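Side-chain contact in FOKI restriction endonuclease (Planomicrobium okeanokoites, PDB 2FOK), which recognises a DNA sequence and cleaves the duplex at a distance from it, as a type IIS restriction endonuclease that depends on metal ions: residues 18-23 and 111-116. Residues are numbered along the deposited sequence; the frame is centred on the assembly and turned at random.
Sequences ENLKRV and LRWAHA
W113 presents one face of its indole to L20, and the leucine lies against that face with three of its carbons. L20 CB stands over the six-membered ring, 3.9 Å from its centroid and 14° off the ring normal, in a CH-pi contact. L20 CD2 lies 3.7 Å above the ring plane, offset toward the rim, with W113 CE2, CZ2 and NE1 beneath it, while L20 CD1 reaches back toward the inner end of the ring, 3.9 Å from W113 CD2. In W113 CG is anti to the backbone N (chi1 -168°) and beside the carbonyl carbon, and from there the indole reaches L20. The two side chains cross at about a right angle. An alanine in place of W113 would probably leave L20 CB and CD2 without the flat surface they rest on and open a gap between the helices. One residue on, A114 gives the closest backbone approach, its CA 6.6 Å from L20 CA; the small methyl lets L20 CD1 settle 3.8 Å from A114 CA. This apolar, buried packing joins helix 17-24 to helix 104-116 within the first subdomain of the DNA-recognition part, a helix-turn-helix clan member, consistent with a DNA-binding role. Beyond the pair, W113 also stacks with W233 and meets F17 edge-to-face, Y138 of helix 133-140 touches L20, and A114 packs on I120 of strand 120-123.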
loop_
_atom_site.group_PDB
_atom_site.type_symbol
_atom_site.label_atom_id
_atom_site.label_comp_id
_atom_site.label_asym_id
_atom_site.label_seq_id
_atom_site.Cartn_x
_atom_site.Cartn_y
_atom_site.Cartn_z
ATOM N N GLU A 18 -15.536 -18.056 9.170
ATOM C CA GLU A 18 -15.843 -19.095 10.147
ATOM C C GLU A 18 -14.674 -19.210 11.115
ATOM O O GLU A 18 -14.827 -19.664 12.252
ATOM C CB GLU A 18 -16.093 -20.437 9.435
ATOM C CG GLU A 18 -16.764 -21.512 10.294
ATOM C CD GLU A 18 -18.287 -21.547 10.150
ATOM O OE1 GLU A 18 -18.778 -21.989 9.080
ATOM O OE2 GLU A 18 -18.993 -21.139 11.107
ATOM N N ASN A 19 -13.498 -18.795 10.655
ATOM C CA ASN A 19 -12.318 -18.825 11.500
ATOM C C ASN A 19 -12.230 -17.513 12.299
ATOM O O ASN A 19 -11.736 -17.502 13.422
ATOM C CB ASN A 19 -11.067 -19.041 10.648
ATOM C CG ASN A 19 -10.871 -20.505 10.254
ATOM O OD1 ASN A 19 -10.252 -20.807 9.229
ATOM N ND2 ASN A 19 -11.397 -21.415 11.065
ATOM N N LEU A 20 -12.717 -16.414 11.719
ATOM C CA LEU A 20 -12.724 -15.125 12.411
ATOM C C LEU A 20 -13.563 -15.285 13.680
ATOM O O LEU A 20 -13.130 -14.929 14.775
ATOM C CB LEU A 20 -13.343 -14.036 11.524
ATOM C CG LEU A 20 -13.823 -12.745 12.207
ATOM C CD1 LEU A 20 -12.627 -11.964 12.710
ATOM C CD2 LEU A 20 -14.631 -11.897 11.241
ATOM N N LYS A 21 -14.761 -15.839 13.514
ATOM C CA LYS A 21 -15.682 -16.056 14.618
ATOM C C LYS A 21 -15.035 -16.848 15.749
ATOM O O LYS A 21 -15.081 -16.432 16.907
ATOM C CB LYS A 21 -16.939 -16.778 14.123
ATOM C CG LYS A 21 -18.230 -16.301 14.819
ATOM C CD LYS A 21 -19.411 -17.254 14.599
ATOM C CE LYS A 21 -20.700 -16.674 15.152
ATOM N NZ LYS A 21 -21.897 -17.267 14.495
ATOM N N ARG A 22 -14.442 -17.989 15.416
ATOM C CA ARG A 22 -13.781 -18.835 16.401
ATOM C C ARG A 22 -12.771 -18.009 17.190
ATOM O O ARG A 22 -12.666 -18.137 18.407
ATOM C CB ARG A 22 -13.056 -19.985 15.701
ATOM C CG ARG A 22 -13.943 -21.148 15.258
ATOM C CD ARG A 22 -13.101 -22.268 14.622
ATOM N NE ARG A 22 -12.103 -22.798 15.551
ATOM C CZ ARG A 22 -12.272 -23.899 16.274
ATOM N NH1 ARG A 22 -13.398 -24.592 16.174
ATOM N NH2 ARG A 22 -11.338 -24.284 17.132
ATOM N N VAL A 23 -12.019 -17.170 16.488
ATOM C CA VAL A 23 -11.028 -16.321 17.128
ATOM C C VAL A 23 -11.699 -15.421 18.158
ATOM O O VAL A 23 -11.143 -15.166 19.224
ATOM C CB VAL A 23 -10.286 -15.435 16.091
ATOM C CG1 VAL A 23 -9.400 -14.407 16.814
ATOM C CG2 VAL A 23 -9.433 -16.317 15.155
ATOM N N LEU A 111 -5.997 -11.591 14.284
ATOM C CA LEU A 111 -6.072 -10.679 15.425
ATOM C C LEU A 111 -6.404 -9.281 14.889
ATOM O O LEU A 111 -7.285 -8.584 15.405
ATOM C CB LEU A 111 -4.728 -10.659 16.173
ATOM C CG LEU A 111 -4.584 -9.746 17.399
ATOM C CD1 LEU A 111 -4.124 -10.551 18.588
ATOM C CD2 LEU A 111 -3.597 -8.636 17.112
ATOM N N ARG A 112 -5.691 -8.893 13.834
ATOM C CA ARG A 112 -5.864 -7.598 13.188
ATOM C C ARG A 112 -7.268 -7.467 12.618
ATOM O O ARG A 112 -7.857 -6.385 12.641
ATOM C CB ARG A 112 -4.811 -7.423 12.082
ATOM C CG ARG A 112 -3.414 -7.107 12.626
ATOM C CD ARG A 112 -2.322 -7.177 11.562
ATOM N NE ARG A 112 -2.358 -6.019 10.671
ATOM C CZ ARG A 112 -1.287 -5.399 10.180
ATOM N NH1 ARG A 112 -0.059 -5.814 10.482
ATOM N NH2 ARG A 112 -1.448 -4.352 9.381
ATOM N N TRP A 113 -7.801 -8.579 12.121
ATOM C CA TRP A 113 -9.141 -8.622 11.554
ATOM C C TRP A 113 -10.222 -8.457 12.649
ATOM O O TRP A 113 -11.107 -7.617 12.535
ATOM C CB TRP A 113 -9.303 -9.946 10.809
ATOM C CG TRP A 113 -10.505 -10.073 9.925
ATOM C CD1 TRP A 113 -11.406 -9.100 9.603
ATOM C CD2 TRP A 113 -10.948 -11.272 9.263
ATOM N NE1 TRP A 113 -12.392 -9.621 8.777
ATOM C CE2 TRP A 113 -12.129 -10.950 8.556
ATOM C CE3 TRP A 113 -10.459 -12.589 9.202
ATOM C CZ2 TRP A 113 -12.827 -11.897 7.794
ATOM C CZ3 TRP A 113 -11.154 -13.533 8.444
ATOM C CH2 TRP A 113 -12.323 -13.181 7.752
ATOM N N ALA A 114 -10.138 -9.243 13.716
ATOM C CA ALA A 114 -11.111 -9.157 14.812
ATOM C C ALA A 114 -11.129 -7.749 15.389
ATOM O O ALA A 114 -12.182 -7.182 15.655
ATOM C CB ALA A 114 -10.758 -10.147 15.894
ATOM N N HIS A 115 -9.941 -7.193 15.573
ATOM C CA HIS A 115 -9.791 -5.860 16.112
ATOM C C HIS A 115 -10.345 -4.795 15.165
ATOM O O HIS A 115 -11.008 -3.854 15.607
ATOM C CB HIS A 115 -8.311 -5.605 16.407
ATOM C CG HIS A 115 -8.008 -4.189 16.772
ATOM N ND1 HIS A 115 -7.731 -3.223 15.829
ATOM C CD2 HIS A 115 -7.980 -3.565 17.974
ATOM C CE1 HIS A 115 -7.546 -2.062 16.434
ATOM N NE2 HIS A 115 -7.692 -2.243 17.736
ATOM N N ALA A 116 -10.089 -4.941 13.863
ATOM C CA ALA A 116 -10.563 -3.972 12.870
ATOM C C ALA A 116 -12.093 -3.827 12.815
ATOM O O ALA A 116 -12.609 -2.718 12.662
ATOM C CB ALA A 116 -10.021 -4.334 11.489
#